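Local coordinates for protein probable Rab-related GTPase (Acanthamoeba polyphaga mimivirus, PDB 5XC3) that binds and probably hydrolyses GTP as a Rab-family small GTPase that may take part in protein transport, at residues V117-D122 / V147-F152; V34-G39 / I59-G64; I9-S14 / K73-N78. All coordinates share one frame; numbering follows the deposited sequence. Where two conformers were deposited one is given.

Contact 1: V117-D122 / V147-F152. With GDP (guanosine-5'-diphosphate), chain B.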
loop_
_atom_site.group_PDB
_atom_site.type_symbol
_atom_site.label_atom_id
_atom_site.label_comp_id
_atom_site.label_asym_id
_atom_site.label_seq_id
_atom_site.Cartn_x
_atom_site.Cartn_y
_atom_site.Cartn_z
ATOM N N VAL A 117 3.413 3.698 -3.102
ATOM C CA VAL A 117 2.665 3.557 -4.343
ATOM C C VAL A 117 2.213 4.937 -4.795
ATOM O O VAL A 117 1.394 5.577 -4.130
ATOM C CB VAL A 117 1.466 2.618 -4.180
ATOM C CG1 VAL A 117 0.714 2.520 -5.499
ATOM C CG2 VAL A 117 1.925 1.238 -3.716
ATOM N N ALA A 118 2.733 5.394 -5.930
ATOM C CA ALA A 118 2.296 6.651 -6.532
ATOM C C ALA A 118 1.113 6.320 -7.433
ATOM O O ALA A 118 1.287 5.850 -8.562
ATOM C CB ALA A 118 3.451 7.286 -7.300
ATOM N N ASN A 119 -0.098 6.554 -6.932
ATOM C CA ASN A 119 -1.322 6.075 -7.558
ATOM C C ASN A 119 -1.999 7.164 -8.392
ATOM O O ASN A 119 -1.713 8.363 -8.259
ATOM C CB ASN A 119 -2.298 5.550 -6.497
ATOM C CG ASN A 119 -3.382 4.663 -7.085
ATOM O OD1 ASN A 119 -3.149 3.939 -8.052
ATOM N ND2 ASN A 119 -4.576 4.723 -6.511
ATOM N N LYS A 120 -2.912 6.708 -9.257
ATOM C CA LYS A 120 -3.762 7.515 -10.139
ATOM C C LYS A 120 -3.026 8.023 -11.373
ATOM O O LYS A 120 -3.358 9.092 -11.899
ATOM C CB LYS A 120 -4.496 8.650 -9.401
ATOM C CG LYS A 120 -5.269 8.200 -8.160
ATOM C CD LYS A 120 -6.366 9.175 -7.765
ATOM C CE LYS A 120 -6.956 8.776 -6.411
ATOM N NZ LYS A 120 -8.083 9.677 -6.019
ATOM N N ILE A 121 -2.065 7.241 -11.881
ATOM C CA ILE A 121 -1.316 7.641 -13.069
ATOM C C ILE A 121 -2.169 7.671 -14.327
ATOM O O ILE A 121 -1.689 8.131 -15.371
ATOM C CB ILE A 121 -0.044 6.794 -13.272
ATOM C CG1 ILE A 121 -0.414 5.346 -13.592
ATOM C CG2 ILE A 121 0.838 6.877 -12.029
ATOM C CD1 ILE A 121 0.783 4.423 -13.787
ATOM N N ASP A 122 -3.410 7.180 -14.264
ATOM C CA ASP A 122 -4.329 7.315 -15.393
ATOM C C ASP A 122 -4.717 8.763 -15.658
ATOM O O ASP A 122 -5.185 9.074 -16.761
ATOM C CB ASP A 122 -5.611 6.530 -15.128
ATOM C CG ASP A 122 -6.268 6.930 -13.832
ATOM O OD1 ASP A 122 -5.743 6.557 -12.759
ATOM O OD2 ASP A 122 -7.302 7.626 -13.870
ATOM N N VAL A 147 6.719 2.556 -6.552
ATOM C CA VAL A 147 6.189 2.168 -7.857
ATOM C C VAL A 147 5.118 3.168 -8.240
ATOM O O VAL A 147 4.515 3.813 -7.387
ATOM C CB VAL A 147 5.524 0.772 -7.871
ATOM C CG1 VAL A 147 6.548 -0.303 -7.785
ATOM C CG2 VAL A 147 4.498 0.656 -6.741
ATOM N N PHE A 148 4.833 3.239 -9.538
ATOM C CA PHE A 148 3.696 3.984 -10.056
ATOM C C PHE A 148 2.570 3.014 -10.369
ATOM O O PHE A 148 2.816 1.900 -10.849
ATOM C CB PHE A 148 4.088 4.718 -11.338
ATOM C CG PHE A 148 5.016 5.870 -11.104
ATOM C CD1 PHE A 148 4.515 7.114 -10.768
ATOM C CD2 PHE A 148 6.387 5.708 -11.204
ATOM C CE1 PHE A 148 5.363 8.181 -10.546
ATOM C CE2 PHE A 148 7.242 6.777 -10.977
ATOM C CZ PHE A 148 6.724 8.013 -10.649
ATOM N N ALA A 149 1.330 3.438 -10.120
ATOM C CA ALA A 149 0.204 2.545 -10.362
ATOM C C ALA A 149 -1.067 3.329 -10.672
ATOM O O ALA A 149 -1.157 4.538 -10.455
ATOM C CB ALA A 149 -0.040 1.604 -9.170
ATOM N N SER A 150 -2.059 2.605 -11.189
ATOM C CA SER A 150 -3.438 3.067 -11.237
ATOM C C SER A 150 -4.317 1.875 -10.903
ATOM O O SER A 150 -4.102 0.777 -11.434
ATOM C CB SER A 150 -3.813 3.590 -12.633
ATOM O OG SER A 150 -5.216 3.726 -12.744
ATOM N N SER A 151 -5.307 2.086 -10.033
ATOM C CA SER A 151 -6.225 0.997 -9.720
ATOM C C SER A 151 -6.996 0.534 -10.951
ATOM O O SER A 151 -7.574 -0.559 -10.932
ATOM C CB SER A 151 -7.208 1.393 -8.615
ATOM O OG SER A 151 -6.604 2.162 -7.589
ATOM N N PHE A 152 -7.024 1.341 -12.013
ATOM C CA PHE A 152 -7.715 0.995 -13.249
ATOM C C PHE A 152 -6.819 0.280 -14.249
ATOM O O PHE A 152 -7.305 -0.140 -15.309
ATOM C CB PHE A 152 -8.291 2.259 -13.897
ATOM C CG PHE A 152 -9.201 3.045 -12.997
ATOM C CD1 PHE A 152 -10.118 2.408 -12.178
ATOM C CD2 PHE A 152 -9.129 4.431 -12.959
ATOM C CE1 PHE A 152 -10.953 3.144 -11.346
ATOM C CE2 PHE A 152 -9.969 5.177 -12.132
ATOM C CZ PHE A 152 -10.871 4.529 -11.322
HETATM P PB GDP B . -9.011 5.263 -0.121
HETATM O O1B GDP B . -7.548 5.535 -0.158
HETATM O O2B GDP B . -9.406 3.847 0.262
HETATM O O3B GDP B . -9.732 6.312 0.701
HETATM O O3A GDP B . -9.462 5.506 -1.662
HETATM P PA GDP B . -10.598 4.769 -2.511
HETATM O O1A GDP B . -10.106 3.434 -2.998
HETATM O O2A GDP B . -11.882 4.708 -1.736
HETATM O "O5'" GDP B . -10.710 5.730 -3.790
HETATM C "C5'" GDP B . -11.234 7.054 -3.641
HETATM C "C4'" GDP B . -11.770 7.457 -5.013
HETATM O "O4'" GDP B . -10.682 7.552 -5.945
HETATM C "C3'" GDP B . -12.737 6.435 -5.584
HETATM O "O3'" GDP B . -13.720 7.162 -6.336
HETATM C "C2'" GDP B . -11.885 5.622 -6.528
HETATM O "O2'" GDP B . -12.602 4.952 -7.577
HETATM C "C1'" GDP B . -10.934 6.691 -7.040
HETATM N N9 GDP B . -9.690 6.034 -7.468
HETATM C C8 GDP B . -9.041 5.002 -6.858
HETATM N N7 GDP B . -7.926 4.674 -7.548
HETATM C C5 GDP B . -7.871 5.481 -8.639
HETATM C C6 GDP B . -6.954 5.655 -9.783
HETATM O O6 GDP B . -5.941 4.942 -9.936
HETATM N N1 GDP B . -7.263 6.620 -10.665
HETATM C C2 GDP B . -8.339 7.418 -10.525
HETATM N N2 GDP B . -8.583 8.371 -11.460
HETATM N N3 GDP B . -9.215 7.319 -9.510
HETATM C C4 GDP B . -9.016 6.380 -8.550
#
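Asp-122 and Ser-150 meet beside the guanine base of GDP, OD1 and OG lying 2.9 Å apart. This is the base-recognition corner of a Ras-like GTPase: the NKxD motif, Asn-119 to Asp-122, faces the loop that corresponds to the SAK motif of relatives, Ser-150 to Phe-152. Asp-122 CG sits between the backbone N and the carbonyl carbon (chi1 55°), which turns the carboxylate to the base edge. There it takes two bonds, GDP N1 to OD1 (2.6 Å) and GDP N2 to OD2 (2.8 Å), a pattern that selects guanine. On O6 the backbone N of Ser-151 donates at 2.9 Å. The extended chain of Lys-120 lies over one face of the base, CG 3.5 Å from GDP C6, while Phe-152 comes from the opposite side with an inclined ring, CE2 3.2 Å from GDP C2.

Further out, Ser-150 OG accepts from Phe-152 N in an ST turn, which holds the hydroxyl between Asp-122 OD1 and GDP O6, both within reach of its one proton. Asn-119 ND2 and Lys-120 NZ reach back to the carbonyls of Val-16 and Gly-15, tying the motif to the P-loop. Behind them, parallel strands 113-119 and 145-148 of a beta-alpha-beta unit pair: Ala-118 N donates to Val-147 O, and Ala-118 O accepts from Ala-149 N. Beyond, Ala-149 O receives Ile-121 N almost straight (173°), with Ile-121 CG1 pressed 3.3 Å from the same oxygen.

Contact 2: V34-G39 / I59-G64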
loop_
_atom_site.group_PDB
_atom_site.type_symbol
_atom_site.label_atom_id
_atom_site.label_comp_id
_atom_site.label_asym_id
_atom_site.label_seq_id
_atom_site.Cartn_x
_atom_site.Cartn_y
_atom_site.Cartn_z
ATOM N N VAL A 34 -18.904 -2.951 -0.182
ATOM C CA VAL A 34 -18.165 -3.685 0.841
ATOM C C VAL A 34 -17.022 -2.822 1.356
ATOM O O VAL A 34 -16.341 -2.137 0.585
ATOM C CB VAL A 34 -17.684 -5.073 0.362
ATOM C CG1 VAL A 34 -16.520 -4.954 -0.613
ATOM C CG2 VAL A 34 -17.310 -5.938 1.551
ATOM N N SER A 35 -16.828 -2.850 2.670
ATOM C CA SER A 35 -15.821 -2.059 3.359
ATOM C C SER A 35 -15.205 -2.913 4.452
ATOM O O SER A 35 -15.852 -3.839 4.956
ATOM C CB SER A 35 -16.452 -0.813 3.999
ATOM O OG SER A 35 -16.827 0.133 3.015
ATOM N N PRO A 36 -13.962 -2.631 4.844
ATOM C CA PRO A 36 -13.320 -3.432 5.889
ATOM C C PRO A 36 -13.990 -3.254 7.240
ATOM O O PRO A 36 -14.577 -2.210 7.542
ATOM C CB PRO A 36 -11.888 -2.879 5.929
ATOM C CG PRO A 36 -11.688 -2.226 4.607
ATOM C CD PRO A 36 -13.028 -1.656 4.255
ATOM N N THR A 37 -13.887 -4.300 8.050
ATOM C CA THR A 37 -14.287 -4.265 9.445
ATOM C C THR A 37 -13.085 -3.851 10.278
ATOM O O THR A 37 -11.985 -4.381 10.104
ATOM C CB THR A 37 -14.754 -5.642 9.900
ATOM O OG1 THR A 37 -15.906 -6.027 9.140
ATOM C CG2 THR A 37 -15.121 -5.625 11.374
ATOM N N ILE A 38 -13.317 -2.920 11.199
ATOM C CA ILE A 38 -12.263 -2.463 12.091
ATOM C C ILE A 38 -11.696 -3.635 12.887
ATOM O O ILE A 38 -12.425 -4.544 13.307
ATOM C CB ILE A 38 -12.870 -1.386 13.000
ATOM C CG1 ILE A 38 -12.919 -0.052 12.257
ATOM C CG2 ILE A 38 -12.094 -1.280 14.271
ATOM C CD1 ILE A 38 -11.553 0.532 11.976
ATOM N N GLY A 39 -10.375 -3.634 13.074
ATOM C CA GLY A 39 -9.740 -4.608 13.936
ATOM C C GLY A 39 -9.496 -5.965 13.325
ATOM O O GLY A 39 -9.028 -6.868 14.032
ATOM N N ILE A 59 -4.462 -9.247 4.166
ATOM C CA ILE A 59 -4.439 -7.870 3.686
ATOM C C ILE A 59 -5.341 -7.018 4.567
ATOM O O ILE A 59 -6.544 -7.292 4.689
ATOM C CB ILE A 59 -4.864 -7.790 2.212
ATOM C CG1 ILE A 59 -3.880 -8.594 1.343
ATOM C CG2 ILE A 59 -4.971 -6.335 1.767
ATOM C CD1 ILE A 59 -4.351 -8.864 -0.060
ATOM N N TRP A 60 -4.757 -6.002 5.192
ATOM C CA TRP A 60 -5.481 -5.041 6.013
ATOM C C TRP A 60 -5.668 -3.748 5.238
ATOM O O TRP A 60 -4.720 -3.231 4.630
ATOM C CB TRP A 60 -4.689 -4.739 7.284
ATOM C CG TRP A 60 -4.649 -5.888 8.256
ATOM C CD1 TRP A 60 -4.109 -7.129 8.045
ATOM C CD2 TRP A 60 -5.170 -5.892 9.588
ATOM N NE1 TRP A 60 -4.259 -7.899 9.180
ATOM C CE2 TRP A 60 -4.910 -7.165 10.136
ATOM C CE3 TRP A 60 -5.821 -4.933 10.376
ATOM C CZ2 TRP A 60 -5.285 -7.507 11.433
ATOM C CZ3 TRP A 60 -6.189 -5.277 11.667
ATOM C CH2 TRP A 60 -5.926 -6.557 12.174
ATOM N N ASP A 61 -6.886 -3.225 5.279
ATOM C CA ASP A 61 -7.250 -1.950 4.681
ATOM C C ASP A 61 -8.018 -1.146 5.721
ATOM O O ASP A 61 -8.638 -1.708 6.631
ATOM C CB ASP A 61 -8.105 -2.194 3.424
ATOM C CG ASP A 61 -8.419 -0.909 2.653
ATOM O OD1 ASP A 61 -7.620 0.058 2.717
ATOM O OD2 ASP A 61 -9.466 -0.890 1.976
ATOM N N THR A 62 -7.925 0.175 5.625
ATOM C CA THR A 62 -8.628 0.999 6.595
ATOM C C THR A 62 -10.121 1.045 6.287
ATOM O O THR A 62 -10.580 0.712 5.186
ATOM C CB THR A 62 -8.095 2.434 6.605
ATOM O OG1 THR A 62 -8.572 3.135 5.444
ATOM C CG2 THR A 62 -6.567 2.471 6.636
ATOM N N ALA A 63 -10.881 1.485 7.292
ATOM C CA ALA A 63 -12.308 1.741 7.159
ATOM C C ALA A 63 -12.603 3.238 7.161
ATOM O O ALA A 63 -13.675 3.669 7.598
ATOM C CB ALA A 63 -13.094 1.030 8.260
ATOM N N GLY A 64 -11.650 4.042 6.694
ATOM C CA GLY A 64 -11.793 5.485 6.670
ATOM C C GLY A 64 -11.162 6.218 7.834
ATOM O O GLY A 64 -11.163 7.458 7.833
#
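Asp-61 OD2 is hydrogen-bonded to the hydroxyl of Ser-19 in the P-loop region and has the ring of Pro-36 beside it, CG lying 3.7 Å from that oxygen. With its own CG anti to the backbone N (chi1 -174°), Asp-61 holds its carboxylate near the metal site: the nearest atom of its side chain is about 4 Å from the bound magnesium ion, too far for a direct ligand.

The proline ring also packs on the backbone. Its CG comes within 3.2 Å of Thr-62 O, and its CD lies 3.5 Å from the same oxygen. Pro-36 CB sits 3.5 Å from the preceding carbonyl, Asp-61 O, and the proline therefore wedges along two successive peptide groups. No hydrogen bond crosses between the segments; proline has no N-H to offer, and the fit is one of ring carbons against oxygens.

Residues 34-39 correspond to part of the effector region (the first switch) of relatives, and Asp-61 to Gly-64 form the DxxG motif at the start of switch II, so the contact brings together the two switches of the GTPase. Beyond the proline ring, Ala-63 CB approaches Pro-36 O at 3.6 Å and also touches the tip of Ile-38. At the far end Gly-39 O approaches the six-membered ring of Trp-60 obliquely, 3.6 Å from CH2, and Lys-7 makes a cation-pi contact with the same indole.

Contact 3: I9-S14 / K73-N78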
loop_
_atom_site.group_PDB
_atom_site.type_symbol
_atom_site.label_atom_id
_atom_site.label_comp_id
_atom_site.label_asym_id
_atom_site.label_seq_id
_atom_site.Cartn_x
_atom_site.Cartn_y
_atom_site.Cartn_z
ATOM N N ILE A 9 -0.318 -4.411 5.160
ATOM C CA ILE A 9 -1.255 -3.325 5.452
ATOM C C ILE A 9 -1.146 -2.233 4.401
ATOM O O ILE A 9 -0.095 -2.027 3.788
ATOM C CB ILE A 9 -1.081 -2.711 6.856
ATOM C CG1 ILE A 9 0.222 -1.915 6.914
ATOM C CG2 ILE A 9 -1.121 -3.797 7.916
ATOM C CD1 ILE A 9 0.502 -1.244 8.257
ATOM N N LEU A 10 -2.260 -1.535 4.201
ATOM C CA LEU A 10 -2.340 -0.338 3.368
ATOM C C LEU A 10 -2.460 0.870 4.286
ATOM O O LEU A 10 -3.324 0.899 5.170
ATOM C CB LEU A 10 -3.609 -0.373 2.512
ATOM C CG LEU A 10 -3.703 -1.155 1.197
ATOM C CD1 LEU A 10 -2.984 -0.474 0.029
ATOM C CD2 LEU A 10 -3.237 -2.593 1.383
ATOM N N ILE A 11 -1.622 1.878 4.073
ATOM C CA ILE A 11 -1.792 3.165 4.744
ATOM C C ILE A 11 -1.600 4.270 3.720
ATOM O O ILE A 11 -1.152 4.039 2.598
ATOM C CB ILE A 11 -0.861 3.349 5.957
ATOM C CG1 ILE A 11 0.606 3.365 5.523
ATOM C CG2 ILE A 11 -1.140 2.273 7.006
ATOM C CD1 ILE A 11 1.584 3.512 6.706
ATOM N N GLY A 12 -1.947 5.482 4.122
ATOM C CA GLY A 12 -1.988 6.611 3.213
ATOM C C GLY A 12 -3.230 7.442 3.473
ATOM O O GLY A 12 -4.209 6.991 4.066
ATOM N N SER A 13 -3.206 8.680 2.979
ATOM C CA SER A 13 -4.279 9.610 3.291
ATOM C C SER A 13 -5.592 9.217 2.607
ATOM O O SER A 13 -5.645 8.358 1.717
ATOM C CB SER A 13 -3.853 11.029 2.934
ATOM O OG SER A 13 -2.628 11.310 3.588
ATOM N N SER A 14 -6.676 9.845 3.055
ATOM C CA SER A 14 -7.999 9.510 2.542
ATOM C C SER A 14 -8.091 9.793 1.047
ATOM O O SER A 14 -7.617 10.829 0.564
ATOM C CB SER A 14 -9.061 10.340 3.252
ATOM O OG SER A 14 -9.100 10.053 4.632
ATOM N N LYS A 73 -2.410 1.188 17.206
ATOM C CA LYS A 73 -1.292 0.268 17.380
ATOM C C LYS A 73 -1.612 -1.086 16.773
ATOM O O LYS A 73 -0.786 -1.673 16.071
ATOM C CB LYS A 73 -1.001 0.093 18.873
ATOM C CG LYS A 73 -0.035 -1.039 19.204
ATOM C CD LYS A 73 1.378 -0.787 18.690
ATOM C CE LYS A 73 2.274 -1.958 19.101
ATOM N NZ LYS A 73 3.694 -1.725 18.735
ATOM N N MET A 74 -2.812 -1.609 17.047
ATOM C CA MET A 74 -3.124 -2.968 16.608
ATOM C C MET A 74 -3.271 -3.067 15.096
ATOM O O MET A 74 -3.036 -4.139 14.532
ATOM C CB MET A 74 -4.349 -3.533 17.330
ATOM C CG MET A 74 -4.127 -3.786 18.818
ATOM S SD MET A 74 -2.665 -4.798 19.210
ATOM C CE MET A 74 -3.067 -6.357 18.420
ATOM N N TYR A 75 -3.656 -1.982 14.419
ATOM C CA TYR A 75 -3.661 -2.023 12.956
ATOM C C TYR A 75 -2.251 -2.245 12.424
ATOM O O TYR A 75 -2.023 -3.089 11.548
ATOM C CB TYR A 75 -4.262 -0.737 12.378
ATOM C CG TYR A 75 -4.408 -0.736 10.863
ATOM C CD1 TYR A 75 -3.380 -0.264 10.032
ATOM C CD2 TYR A 75 -5.577 -1.187 10.258
ATOM C CE1 TYR A 75 -3.525 -0.259 8.630
ATOM C CE2 TYR A 75 -5.731 -1.184 8.874
ATOM C CZ TYR A 75 -4.713 -0.712 8.073
ATOM O OH TYR A 75 -4.908 -0.724 6.707
ATOM N N TYR A 76 -1.285 -1.518 12.970
ATOM C CA TYR A 76 0.095 -1.620 12.502
ATOM C C TYR A 76 0.820 -2.875 12.983
ATOM O O TYR A 76 1.732 -3.355 12.291
ATOM C CB TYR A 76 0.886 -0.436 13.043
ATOM C CG TYR A 76 0.622 0.896 12.384
ATOM C CD1 TYR A 76 0.942 1.106 11.044
ATOM C CD2 TYR A 76 0.131 1.966 13.116
ATOM C CE1 TYR A 76 0.740 2.334 10.456
ATOM C CE2 TYR A 76 -0.070 3.204 12.537
ATOM C CZ TYR A 76 0.228 3.377 11.202
ATOM O OH TYR A 76 0.033 4.615 10.637
ATOM N N THR A 77 0.503 -3.382 14.172
ATOM C CA THR A 77 1.409 -4.332 14.812
ATOM C C THR A 77 1.488 -5.635 14.022
ATOM O O THR A 77 0.536 -6.050 13.365
ATOM C CB THR A 77 1.016 -4.575 16.273
ATOM O OG1 THR A 77 2.127 -5.173 16.970
ATOM C CG2 THR A 77 -0.185 -5.471 16.383
ATOM N N ASN A 78 2.668 -6.258 14.063
ATOM C CA ASN A 78 2.953 -7.535 13.412
ATOM C C ASN A 78 2.919 -7.469 11.890
ATOM O O ASN A 78 2.832 -8.515 11.230
ATOM C CB ASN A 78 2.057 -8.674 13.907
ATOM C CG ASN A 78 2.380 -9.089 15.319
ATOM O OD1 ASN A 78 3.444 -8.759 15.845
ATOM N ND2 ASN A 78 1.463 -9.813 15.947
#
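Two neighbouring tyrosine rings, Tyr-75 and Tyr-76, receive strand residues Ile-9 to Ile-11 in different ways. Near the plane of the Tyr-75 ring, at its edge, lie the methyl Ile-11 CG2, 3.8 Å from CE1, and the carbonyl Leu-10 O. Ile-9 CB meets this ring obliquely. The Tyr-76 ring is also approached obliquely, by Ile-9 CD1 at 3.7 Å from its CD1 and by Ile-11 CG2 at 3.9 Å from its CE1. Ile-11 CG2 thus fits between the two aromatic groups and touches both.

The polar link is a single short bond: Tyr-75 OH donates to Leu-10 O at 2.7 Å, in the carbonyl plane and on a lone pair, with a C=O...O angle of 142°. It fixes the far end of a ring whose CG stands anti to the backbone N (chi1 -175°), an extension that carries the hydroxyl from the helix to the strand backbone. Tyr-76 instead has its CG anti to the carbonyl carbon (chi1 -74°), and its hydroxyl bonds to Asp-103 on helix 91-107. The isoleucines present their branches alike: each has an extended CG1-CD1 arm, and the side chains of both cross Tyr-76 at about a right angle.

By position, Tyr-75 probably belongs, with Phe-42 and Trp-60, to the hydrophobic triad through which Rabs commonly read out the switch state to effectors. Lys-7, on the same strand as Ile-9, bonds through NZ to the carbonyls of Tyr-75 and Thr-77. The short helix 73-76 of the switch II region is thus anchored on strand 6-11, which lies between strands 54-60 and 81-87, while Trp-100 and Leu-104 of helix 91-107 pack against Tyr-76.

Overall arrangement
From the N terminus, strand 6-11 opens contact 3, which closes only at helix 73-76, after 58 intervening residues. Within that loop lies contact 2, where residues 34-39 of the effector region meet the end of strand 54-60 and the DxxG segment. The two contacts touch: Trp-60 and Leu-10 are joined by a probable backbone hydrogen bond between adjacent strands, and the centres of contacts 2 and 3 are about 10 Å apart. Contact 1 follows in series, closing the beta-alpha-beta unit from strand 113-119 to strand 145-148 at one edge of the same sheet, its centre about 20 Å from that of contact 3. Contacts 2 and 3 tie the switch segments to strands 54-60 and 6-11; contact 1 ties together the guanine-binding loops.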